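Local coordinates for B12-binding domain-containing protein (Kitasatospora setae, PDB 6WTE), which binds cobalamin and a [4Fe-4S] cluster as a radical SAM methylase, TsrM, and probably transfers methyl groups by a non-radical mechanism, at residues A[111-117]-A[456-461]; A[60-64]-A[136-141]; A[35-39]-A[204-208]; A[198-202]-A[261-265]. All coordinates share one frame; numbering follows the deposited sequence.

Interaction 1: A[111-117]-A[456-461]; sequences MPFALVE and PAEYER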
loop_
_atom_site.group_PDB
_atom_site.type_symbol
_atom_site.label_atom_id
_atom_site.label_comp_id
_atom_site.label_asym_id
_atom_site.label_seq_id
_atom_site.Cartn_x
_atom_site.Cartn_y
_atom_site.Cartn_z
ATOM N N MET A 111 -4.062 10.481 5.147
ATOM C CA MET A 111 -4.187 11.544 6.132
ATOM C C MET A 111 -3.339 12.731 5.687
ATOM O O MET A 111 -2.441 13.164 6.421
ATOM C CB MET A 111 -3.752 11.039 7.510
ATOM C CG MET A 111 -2.462 10.211 7.445
ATOM S SD MET A 111 -1.875 9.594 9.032
ATOM C CE MET A 111 -1.778 11.106 9.996
ATOM N N PRO A 112 -3.603 13.296 4.506
ATOM C CA PRO A 112 -2.650 14.263 3.943
ATOM C C PRO A 112 -2.679 15.614 4.623
ATOM O O PRO A 112 -1.632 16.266 4.686
ATOM C CB PRO A 112 -3.075 14.357 2.472
ATOM C CG PRO A 112 -4.550 14.094 2.523
ATOM C CD PRO A 112 -4.756 13.079 3.614
ATOM N N PHE A 113 -3.833 16.073 5.120
ATOM C CA PHE A 113 -3.854 17.351 5.827
ATOM C C PHE A 113 -3.099 17.257 7.147
ATOM O O PHE A 113 -2.324 18.157 7.491
ATOM C CB PHE A 113 -5.299 17.805 6.078
ATOM C CG PHE A 113 -6.049 18.182 4.832
ATOM C CD1 PHE A 113 -6.584 17.208 4.008
ATOM C CD2 PHE A 113 -6.233 19.513 4.495
ATOM C CE1 PHE A 113 -7.290 17.556 2.863
ATOM C CE2 PHE A 113 -6.938 19.866 3.355
ATOM C CZ PHE A 113 -7.464 18.886 2.539
ATOM N N ALA A 114 -3.327 16.180 7.903
ATOM C CA ALA A 114 -2.596 15.983 9.149
ATOM C C ALA A 114 -1.099 15.927 8.900
ATOM O O ALA A 114 -0.311 16.481 9.670
ATOM C CB ALA A 114 -3.066 14.704 9.843
ATOM N N LEU A 115 -0.683 15.258 7.823
ATOM C CA LEU A 115 0.742 15.094 7.588
ATOM C C LEU A 115 1.384 16.377 7.074
ATOM O O LEU A 115 2.527 16.676 7.433
ATOM C CB LEU A 115 0.984 13.929 6.624
ATOM C CG LEU A 115 0.732 12.576 7.290
ATOM C CD1 LEU A 115 1.055 11.424 6.338
ATOM C CD2 LEU A 115 1.550 12.463 8.568
ATOM N N VAL A 116 0.680 17.149 6.237
ATOM C CA VAL A 116 1.219 18.447 5.840
ATOM C C VAL A 116 1.519 19.284 7.079
ATOM O O VAL A 116 2.594 19.883 7.205
ATOM C CB VAL A 116 0.256 19.183 4.889
ATOM C CG1 VAL A 116 0.655 20.645 4.791
ATOM C CG2 VAL A 116 0.282 18.573 3.496
ATOM N N GLU A 117 0.584 19.303 8.034
ATOM C CA GLU A 117 0.782 20.103 9.239
ATOM C C GLU A 117 1.826 19.480 10.160
ATOM O O GLU A 117 2.662 20.193 10.730
ATOM C CB GLU A 117 -0.558 20.292 9.961
ATOM C CG GLU A 117 -1.622 20.958 9.084
ATOM C CD GLU A 117 -2.846 21.408 9.861
ATOM O OE1 GLU A 117 -2.867 21.231 11.096
ATOM O OE2 GLU A 117 -3.799 21.918 9.230
ATOM N N PRO A 456 -9.850 19.339 8.441
ATOM C CA PRO A 456 -9.460 17.981 8.038
ATOM C C PRO A 456 -8.274 17.454 8.827
ATOM O O PRO A 456 -8.265 16.275 9.193
ATOM C CB PRO A 456 -9.122 18.145 6.548
ATOM C CG PRO A 456 -9.903 19.333 6.113
ATOM C CD PRO A 456 -9.910 20.260 7.291
ATOM N N ALA A 457 -7.276 18.302 9.113
ATOM C CA ALA A 457 -6.122 17.835 9.873
ATOM C C ALA A 457 -6.534 17.287 11.233
ATOM O O ALA A 457 -6.018 16.252 11.668
ATOM C CB ALA A 457 -5.093 18.954 10.037
ATOM N N GLU A 458 -7.456 17.966 11.926
ATOM C CA GLU A 458 -7.906 17.452 13.217
ATOM C C GLU A 458 -8.585 16.101 13.063
ATOM O O GLU A 458 -8.337 15.184 13.852
ATOM C CB GLU A 458 -8.860 18.435 13.903
ATOM C CG GLU A 458 -9.340 17.906 15.249
ATOM C CD GLU A 458 -10.334 18.819 15.943
ATOM O OE1 GLU A 458 -10.752 19.830 15.342
ATOM O OE2 GLU A 458 -10.692 18.513 17.096
ATOM N N TYR A 459 -9.452 15.962 12.058
ATOM C CA TYR A 459 -10.150 14.693 11.859
ATOM C C TYR A 459 -9.175 13.569 11.533
ATOM O O TYR A 459 -9.368 12.421 11.955
ATOM C CB TYR A 459 -11.197 14.828 10.751
ATOM C CG TYR A 459 -11.868 13.509 10.450
ATOM C CD1 TYR A 459 -12.685 12.914 11.398
ATOM C CD2 TYR A 459 -11.666 12.845 9.239
ATOM C CE1 TYR A 459 -13.296 11.707 11.158
ATOM C CE2 TYR A 459 -12.280 11.621 8.989
ATOM C CZ TYR A 459 -13.087 11.059 9.957
ATOM O OH TYR A 459 -13.711 9.848 9.737
ATOM N N GLU A 460 -8.114 13.881 10.788
ATOM C CA GLU A 460 -7.193 12.836 10.356
ATOM C C GLU A 460 -6.205 12.468 11.455
ATOM O O GLU A 460 -5.897 11.285 11.643
ATOM C CB GLU A 460 -6.459 13.283 9.091
ATOM C CG GLU A 460 -7.380 13.479 7.897
ATOM C CD GLU A 460 -6.704 14.190 6.743
ATOM O OE1 GLU A 460 -5.487 14.450 6.833
ATOM O OE2 GLU A 460 -7.389 14.491 5.747
ATOM N N ARG A 461 -5.706 13.458 12.199
ATOM C CA ARG A 461 -4.605 13.182 13.116
ATOM C C ARG A 461 -5.043 12.335 14.305
ATOM O O ARG A 461 -4.217 11.626 14.885
ATOM C CB ARG A 461 -3.970 14.494 13.588
ATOM C CG ARG A 461 -4.822 15.293 14.566
ATOM C CD ARG A 461 -4.338 16.741 14.667
ATOM N NE ARG A 461 -5.126 17.477 15.649
ATOM C CZ ARG A 461 -5.488 18.752 15.533
ATOM N NH1 ARG A 461 -5.151 19.460 14.459
ATOM N NH2 ARG A 461 -6.208 19.316 16.495
HETATM O O HOH W 1 -2.717 19.194 12.825
HETATM O O HOH W 2 -6.419 20.955 7.881
#
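One face of the Phe113 ring is met by Pro456, whose CB stands 3.7 Å from the ring centroid in a CH-pi contact. The Glu460 carboxylate approaches the same ring obliquely, the two planes 65° apart, with OE2 3.3 Å from Phe113 CD1. At the edge of the Arg461 guanidinium, near its plane, Glu117 OE1 lies 4.4 Å from Arg461 NH1, beyond a salt bridge; a single water, donating to Glu117 OE1 and accepting from Arg461 NH1, bridges the gap. Glu460 OE1 reaches into the first turn of helix 112-119. There it receives a nearly straight bond (169° at the hydrogen) from Ala114 N at 3.0 Å and a weak, bent one from Phe113 N at 2.9 Å, while Tyr416 OH binds OE2. A carboxylate among these N-H groups probably gains from the positive end of the helix dipole. Glu117 lays its carboxylate against the methyl of Ala457, with CD 3.3 Å from CB; its OE2 also binds Ala160 N. Small residues permit the close approach: Ala114 CA and Ala457 CA are 4.0 Å apart, and the short helix axes pass at 7.3 Å with a crossing angle of -100°. This is a nearly perpendicular helix-helix crossing with Ala114 and Ala457 at the point of closest approach, and it joins the B12-binding domain to the radical SAM part of the chain.

Interaction 2: A[60-64]-A[136-141]; sequences SPMLV and LATAIS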
loop_
_atom_site.group_PDB
_atom_site.type_symbol
_atom_site.label_atom_id
_atom_site.label_comp_id
_atom_site.label_asym_id
_atom_site.label_seq_id
_atom_site.Cartn_x
_atom_site.Cartn_y
_atom_site.Cartn_z
ATOM N N SER A 60 20.651 23.003 -5.948
ATOM C CA SER A 60 19.639 23.900 -5.394
ATOM C C SER A 60 18.343 23.704 -6.166
ATOM O O SER A 60 17.975 24.531 -7.010
ATOM C CB SER A 60 20.101 25.358 -5.439
ATOM O OG SER A 60 21.304 25.534 -4.708
ATOM N N PRO A 61 17.625 22.614 -5.908
ATOM C CA PRO A 61 16.333 22.418 -6.572
ATOM C C PRO A 61 15.352 23.501 -6.151
ATOM O O PRO A 61 15.428 24.036 -5.045
ATOM C CB PRO A 61 15.884 21.038 -6.079
ATOM C CG PRO A 61 16.577 20.872 -4.763
ATOM C CD PRO A 61 17.918 21.544 -4.937
ATOM N N MET A 62 14.427 23.834 -7.049
ATOM C CA MET A 62 13.425 24.839 -6.723
ATOM C C MET A 62 12.170 24.241 -6.104
ATOM O O MET A 62 11.305 24.995 -5.654
ATOM C CB MET A 62 13.061 25.667 -7.966
ATOM C CG MET A 62 12.692 24.865 -9.191
ATOM S SD MET A 62 10.937 24.441 -9.238
ATOM C CE MET A 62 10.901 23.379 -10.679
ATOM N N LEU A 63 12.074 22.915 -6.048
ATOM C CA LEU A 63 10.957 22.215 -5.429
ATOM C C LEU A 63 11.470 20.866 -4.945
ATOM O O LEU A 63 12.254 20.214 -5.642
ATOM C CB LEU A 63 9.805 22.031 -6.422
ATOM C CG LEU A 63 8.576 21.220 -6.000
ATOM C CD1 LEU A 63 7.854 21.867 -4.809
ATOM C CD2 LEU A 63 7.628 21.065 -7.190
ATOM N N VAL A 64 11.047 20.463 -3.748
ATOM C CA VAL A 64 11.453 19.192 -3.155
ATOM C C VAL A 64 10.193 18.388 -2.868
ATOM O O VAL A 64 9.332 18.827 -2.097
ATOM C CB VAL A 64 12.279 19.392 -1.872
ATOM C CG1 VAL A 64 12.634 18.049 -1.242
ATOM C CG2 VAL A 64 13.541 20.212 -2.155
ATOM N N LEU A 136 2.371 22.313 -10.134
ATOM C CA LEU A 136 3.076 22.938 -9.019
ATOM C C LEU A 136 4.488 23.347 -9.422
ATOM O O LEU A 136 4.910 24.484 -9.179
ATOM C CB LEU A 136 3.104 21.985 -7.821
ATOM C CG LEU A 136 3.821 22.486 -6.559
ATOM C CD1 LEU A 136 3.184 23.754 -5.996
ATOM C CD2 LEU A 136 3.885 21.391 -5.501
ATOM N N ALA A 137 5.229 22.437 -10.059
ATOM C CA ALA A 137 6.578 22.769 -10.508
ATOM C C ALA A 137 6.560 23.950 -11.470
ATOM O O ALA A 137 7.457 24.802 -11.436
ATOM C CB ALA A 137 7.235 21.550 -11.161
ATOM N N THR A 138 5.545 24.025 -12.332
ATOM C CA THR A 138 5.456 25.154 -13.250
ATOM C C THR A 138 5.224 26.454 -12.489
ATOM O O THR A 138 5.885 27.462 -12.760
ATOM C CB THR A 138 4.343 24.926 -14.274
ATOM O OG1 THR A 138 4.634 23.757 -15.052
ATOM C CG2 THR A 138 4.216 26.121 -15.209
ATOM N N ALA A 139 4.311 26.443 -11.514
ATOM C CA ALA A 139 4.037 27.658 -10.751
ATOM C C ALA A 139 5.273 28.124 -9.987
ATOM O O ALA A 139 5.627 29.310 -10.020
ATOM C CB ALA A 139 2.862 27.424 -9.797
ATOM N N ILE A 140 5.948 27.203 -9.296
ATOM C CA ILE A 140 7.124 27.574 -8.510
ATOM C C ILE A 140 8.221 28.113 -9.422
ATOM O O ILE A 140 8.795 29.184 -9.175
ATOM C CB ILE A 140 7.620 26.373 -7.683
ATOM C CG1 ILE A 140 6.497 25.796 -6.816
ATOM C CG2 ILE A 140 8.810 26.773 -6.819
ATOM C CD1 ILE A 140 5.876 26.787 -5.868
ATOM N N SER A 141 8.505 27.390 -10.509
ATOM C CA SER A 141 9.568 27.791 -11.423
ATOM C C SER A 141 9.317 29.180 -11.998
ATOM O O SER A 141 10.258 29.957 -12.200
ATOM C CB SER A 141 9.698 26.768 -12.551
ATOM O OG SER A 141 10.629 27.209 -13.523
#
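Helix-on-sheet packing of the Rossmann-like B12-binding domain brings Met62 and Leu63, on the way into strand 63-67, against Ala137 and its neighbours on helix 130-141. Met62 carries much of the contact. Its CG sits between the backbone N and the carbonyl carbon (chi1 51°), and a second bend at chi2, 87°, carries the thioether along the helix surface. SD comes to rest 4.0 Å from Ile140 CG2, and the terminal CE lies 3.8 Å from Ala137 O and 4.1 Å from Ser141 CB. The same Ile140 CG2 presses on the backbone, 3.3 Å from Met62 O. In a fold of this kind, helices shield the two faces of a parallel sheet; here strand 63-67 runs between strands 4-9 and 101-104, and helix 130-141 starts at Glu130, a cobalamin-binding residue. Without SD and CE of Met62, as with an alanine here, a gap is likely to open beside Ala137, Ile140 and Ser141. Leu63 supplies the second apolar patch: its CD2 meets Ala137 CA at 3.9 Å, while CD1 touches Leu136 CD2 at 4.1 Å, the two leucine side chains crossing at about a right angle. Val102 of the adjacent strand touches both leucines. The hydroxyl of Ser141 takes no part in this apolar packing and bonds instead to Ser2 O, near the chain's start.

Interaction 3: A[35-39]-A[204-208]; sequences EVEVL and PRKVD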
loop_
_atom_site.group_PDB
_atom_site.type_symbol
_atom_site.label_atom_id
_atom_site.label_comp_id
_atom_site.label_asym_id
_atom_site.label_seq_id
_atom_site.Cartn_x
_atom_site.Cartn_y
_atom_site.Cartn_z
ATOM N N GLU A 35 13.969 19.224 -15.109
ATOM C CA GLU A 35 15.057 18.334 -14.746
ATOM C C GLU A 35 14.715 17.713 -13.398
ATOM O O GLU A 35 14.305 18.419 -12.473
ATOM C CB GLU A 35 16.380 19.098 -14.672
ATOM C CG GLU A 35 17.582 18.238 -14.337
ATOM C CD GLU A 35 18.853 19.053 -14.194
ATOM O OE1 GLU A 35 18.757 20.298 -14.151
ATOM O OE2 GLU A 35 19.944 18.449 -14.117
ATOM N N VAL A 36 14.853 16.392 -13.293
ATOM C CA VAL A 36 14.469 15.667 -12.090
ATOM C C VAL A 36 15.670 14.901 -11.563
ATOM O O VAL A 36 16.336 14.184 -12.318
ATOM C CB VAL A 36 13.302 14.699 -12.348
ATOM C CG1 VAL A 36 12.878 14.063 -11.044
ATOM C CG2 VAL A 36 12.148 15.429 -13.003
ATOM N N GLU A 37 15.926 15.030 -10.269
ATOM C CA GLU A 37 16.900 14.202 -9.576
ATOM C C GLU A 37 16.227 13.508 -8.401
ATOM O O GLU A 37 15.398 14.106 -7.705
ATOM C CB GLU A 37 18.094 15.039 -9.115
ATOM C CG GLU A 37 18.878 15.581 -10.296
ATOM C CD GLU A 37 20.119 16.351 -9.899
ATOM O OE1 GLU A 37 20.118 17.006 -8.840
ATOM O OE2 GLU A 37 21.096 16.296 -10.662
ATOM N N VAL A 38 16.566 12.235 -8.207
ATOM C CA VAL A 38 16.015 11.402 -7.144
ATOM C C VAL A 38 17.106 11.156 -6.118
ATOM O O VAL A 38 18.238 10.803 -6.468
ATOM C CB VAL A 38 15.481 10.063 -7.684
ATOM C CG1 VAL A 38 15.020 9.160 -6.530
ATOM C CG2 VAL A 38 14.349 10.302 -8.672
ATOM N N LEU A 39 16.767 11.334 -4.855
ATOM C CA LEU A 39 17.663 11.009 -3.756
ATOM C C LEU A 39 16.995 9.877 -2.988
ATOM O O LEU A 39 15.991 10.093 -2.301
ATOM C CB LEU A 39 17.913 12.242 -2.888
ATOM C CG LEU A 39 19.246 12.391 -2.182
ATOM C CD1 LEU A 39 20.389 12.265 -3.185
ATOM C CD2 LEU A 39 19.274 13.754 -1.502
ATOM N N PRO A 204 22.565 7.399 -12.025
ATOM C CA PRO A 204 22.629 8.218 -10.808
ATOM C C PRO A 204 21.438 9.159 -10.706
ATOM O O PRO A 204 20.950 9.691 -11.709
ATOM C CB PRO A 204 23.944 8.989 -10.967
ATOM C CG PRO A 204 24.764 8.134 -11.904
ATOM C CD PRO A 204 23.785 7.513 -12.846
ATOM N N ARG A 205 20.955 9.334 -9.477
ATOM C CA ARG A 205 19.869 10.266 -9.163
ATOM C C ARG A 205 18.587 9.944 -9.926
ATOM O O ARG A 205 17.782 10.831 -10.223
ATOM C CB ARG A 205 20.301 11.714 -9.402
ATOM C CG ARG A 205 21.636 12.018 -8.740
ATOM C CD ARG A 205 21.768 13.467 -8.347
ATOM N NE ARG A 205 22.794 13.644 -7.320
ATOM C CZ ARG A 205 23.569 14.720 -7.207
ATOM N NH1 ARG A 205 23.456 15.725 -8.068
ATOM N NH2 ARG A 205 24.470 14.784 -6.235
ATOM N N LYS A 206 18.392 8.666 -10.233
ATOM C CA LYS A 206 17.118 8.119 -10.666
ATOM C C LYS A 206 16.891 6.838 -9.875
ATOM O O LYS A 206 17.845 6.221 -9.389
ATOM C CB LYS A 206 17.090 7.821 -12.174
ATOM C CG LYS A 206 17.321 9.020 -13.076
ATOM C CD LYS A 206 16.164 9.998 -12.965
ATOM C CE LYS A 206 16.384 11.200 -13.856
ATOM N NZ LYS A 206 17.567 11.986 -13.429
ATOM N N VAL A 207 15.621 6.451 -9.718
ATOM C CA VAL A 207 15.327 5.195 -9.034
ATOM C C VAL A 207 16.071 4.065 -9.736
ATOM O O VAL A 207 15.998 3.918 -10.963
ATOM C CB VAL A 207 13.812 4.929 -8.990
ATOM C CG1 VAL A 207 13.539 3.566 -8.394
ATOM C CG2 VAL A 207 13.091 5.996 -8.162
ATOM N N ASP A 208 16.813 3.278 -8.958
ATOM C CA ASP A 208 17.647 2.188 -9.481
ATOM C C ASP A 208 16.855 0.887 -9.384
ATOM O O ASP A 208 16.935 0.160 -8.393
ATOM C CB ASP A 208 18.958 2.096 -8.714
ATOM C CG ASP A 208 19.981 1.205 -9.409
ATOM O OD1 ASP A 208 19.581 0.370 -10.252
ATOM O OD2 ASP A 208 21.183 1.344 -9.107
#
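Arg205 O is gripped by several groups at once: Val38 N donates to it at 2.7 Å, Lys206 NZ adds a weak bond at 3.4 Å, and Glu37 CA makes a C-H...O contact at 3.5 Å. The Val38 N-H arrives from above the carbonyl plane, yet its own angle at hydrogen is a fair 155°. A return C-H...O contact joins Arg205 CA to Val38 O at 3.2 Å. In Lys206 the bends at chi2 (-67°) and chi4 (-64°) fold the chain back until NZ meets Val36 O at 2.8 Å, nearly in line with the C=O bond. The Glu37 and Arg205 side chains run side by side in the same direction, and Glu37 OE2 meets Arg205 NH1 at the guanidinium edge in a long salt bridge of 3.6 Å. Both have further partners, Glu37 in Tyr55 and Arg59, and Arg205 in Glu58. Val38 CG1 and Val207 CG2 add an apolar touch at 4.0 Å. Strand 35-40 is outermost in its sheet, and Glu37 already pairs with strand 4-9 through its backbone. The chemistry therefore implies that the 204-208 loop satisfies Val36 O and Val38 N on the other edge, with the lysine charge likely to polarise the Val36 carbonyl.

Interaction 4: A[198-202]-A[261-265]; sequences RRRSG and AQGIL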
loop_
_atom_site.group_PDB
_atom_site.type_symbol
_atom_site.label_atom_id
_atom_site.label_comp_id
_atom_site.label_asym_id
_atom_site.label_seq_id
_atom_site.Cartn_x
_atom_site.Cartn_y
_atom_site.Cartn_z
ATOM N N ARG A 198 9.063 5.636 -17.298
ATOM C CA ARG A 198 10.428 5.208 -17.576
ATOM C C ARG A 198 11.029 4.577 -16.324
ATOM O O ARG A 198 11.032 5.183 -15.246
ATOM C CB ARG A 198 11.264 6.379 -18.089
ATOM C CG ARG A 198 10.843 6.803 -19.500
ATOM C CD ARG A 198 11.742 7.867 -20.111
ATOM N NE ARG A 198 11.566 9.168 -19.473
ATOM C CZ ARG A 198 10.670 10.078 -19.848
ATOM N NH1 ARG A 198 9.858 9.840 -20.870
ATOM N NH2 ARG A 198 10.593 11.234 -19.200
ATOM N N ARG A 199 11.496 3.340 -16.464
ATOM C CA ARG A 199 12.054 2.565 -15.361
ATOM C C ARG A 199 13.522 2.334 -15.675
ATOM O O ARG A 199 13.852 1.562 -16.581
ATOM C CB ARG A 199 11.316 1.239 -15.180
ATOM C CG ARG A 199 9.802 1.341 -15.331
ATOM C CD ARG A 199 9.168 2.242 -14.251
ATOM N NE ARG A 199 9.292 1.680 -12.908
ATOM C CZ ARG A 199 8.578 0.650 -12.462
ATOM N NH1 ARG A 199 7.691 0.063 -13.260
ATOM N NH2 ARG A 199 8.752 0.200 -11.223
ATOM N N ARG A 200 14.396 3.003 -14.937
ATOM C CA ARG A 200 15.818 3.006 -15.234
ATOM C C ARG A 200 16.574 2.195 -14.194
ATOM O O ARG A 200 16.076 1.924 -13.101
ATOM C CB ARG A 200 16.358 4.443 -15.280
ATOM C CG ARG A 200 15.714 5.328 -16.344
ATOM C CD ARG A 200 16.213 6.764 -16.204
ATOM N NE ARG A 200 15.854 7.620 -17.334
ATOM C CZ ARG A 200 14.988 8.629 -17.272
ATOM N NH1 ARG A 200 14.373 8.918 -16.131
ATOM N NH2 ARG A 200 14.738 9.357 -18.356
ATOM N N SER A 201 17.792 1.803 -14.556
ATOM C CA SER A 201 18.676 1.080 -13.656
ATOM C C SER A 201 20.100 1.573 -13.849
ATOM O O SER A 201 20.518 1.864 -14.972
ATOM C CB SER A 201 18.615 -0.429 -13.901
ATOM O OG SER A 201 17.330 -0.936 -13.612
ATOM N N GLY A 202 20.837 1.667 -12.745
ATOM C CA GLY A 202 22.216 2.108 -12.802
ATOM C C GLY A 202 22.414 3.558 -13.177
ATOM O O GLY A 202 23.542 3.946 -13.493
ATOM N N ALA A 261 13.433 -6.463 -20.315
ATOM C CA ALA A 261 14.662 -6.330 -21.091
ATOM C C ALA A 261 15.874 -6.131 -20.191
ATOM O O ALA A 261 16.985 -6.541 -20.549
ATOM C CB ALA A 261 14.533 -5.173 -22.083
ATOM N N GLN A 262 15.689 -5.488 -19.037
ATOM C CA GLN A 262 16.770 -5.294 -18.079
ATOM C C GLN A 262 16.991 -6.499 -17.177
ATOM O O GLN A 262 17.851 -6.434 -16.293
ATOM C CB GLN A 262 16.499 -4.069 -17.197
ATOM C CG GLN A 262 16.130 -2.809 -17.945
ATOM C CD GLN A 262 15.658 -1.713 -17.008
ATOM O OE1 GLN A 262 16.310 -1.415 -16.006
ATOM N NE2 GLN A 262 14.499 -1.137 -17.306
ATOM N N GLY A 263 16.241 -7.586 -17.362
ATOM C CA GLY A 263 16.344 -8.738 -16.488
ATOM C C GLY A 263 15.379 -8.724 -15.321
ATOM O O GLY A 263 15.439 -9.622 -14.473
ATOM N N ILE A 264 14.511 -7.723 -15.246
ATOM C CA ILE A 264 13.520 -7.631 -14.160
ATOM C C ILE A 264 12.322 -8.444 -14.634
ATOM O O ILE A 264 11.347 -7.934 -15.190
ATOM C CB ILE A 264 13.177 -6.177 -13.822
ATOM C CG1 ILE A 264 14.444 -5.412 -13.406
ATOM C CG2 ILE A 264 12.103 -6.109 -12.737
ATOM C CD1 ILE A 264 14.216 -3.908 -13.198
ATOM N N LEU A 265 12.410 -9.758 -14.420
ATOM C CA LEU A 265 11.459 -10.711 -14.987
ATOM C C LEU A 265 10.255 -10.951 -14.087
ATOM O O LEU A 265 9.139 -11.121 -14.590
ATOM C CB LEU A 265 12.164 -12.035 -15.281
ATOM C CG LEU A 265 13.321 -11.964 -16.278
ATOM C CD1 LEU A 265 13.940 -13.349 -16.431
ATOM C CD2 LEU A 265 12.837 -11.432 -17.621
#
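Gln262 holds its CG anti to its own carbonyl carbon (chi1 -50°) and then runs extended, which carries its amide across to the backbone of Arg199 and the hydroxyl of Ser201. Ser201 OG is likewise anti to its carbonyl carbon, beside the backbone N. The glutamine follows the last turn of helix 249-261, which ends in a Schellman motif at Gly263 before strand 266-269 of the partial barrel of the radical SAM fold. Both ends of the amide are used. Ser201 OG donates to Gln262 OE1 at 2.6 Å, nearly along the C=O direction (170°), while Gln262 NE2 donates to Arg199 O at 2.9 Å with a more bent geometry, 142° at the hydrogen. With a donor wanted on one side and an acceptor on the other, the flip of the amide is fixed. A leucine in place of Gln262 is likely to leave Arg199 O and Ser201 OG without these mates and so remove the polar link between the two segments. Ser201 OG is also bonded by Leu210 N, at the start of helix 209-214, and the guanidinium of Arg199 leads off to Glu255 and Asp23. The contact is small, 132 Å² in all, and beside its two bonds Ile264 places CD1 4.3 Å from Ser201 OG.

Overall arrangement
Interactions 2 and 3 reach the same B12-domain sheet, their centres about 16 Å apart: strand 35-40 is its outer edge, and strand 63-67 lies inside it. Interaction 1 joins helix 112-119 of that domain to helix 456-461, about 36 Å from interaction 4 between centres. Interactions 3 and 4 draw on one long loop before helix 209-214 and touch, Asp208 OD1 lying 3.1 Å from Gly202 N in a probable hydrogen bond. Along the chain, interaction 2 falls within the span of interaction 3 and closes before interaction 4 opens, while the segments of 3 and 4 alternate. Interaction 1 thus joins the cobalamin-binding and radical SAM parts directly, whereas interactions 3 and 4 together do so through that loop.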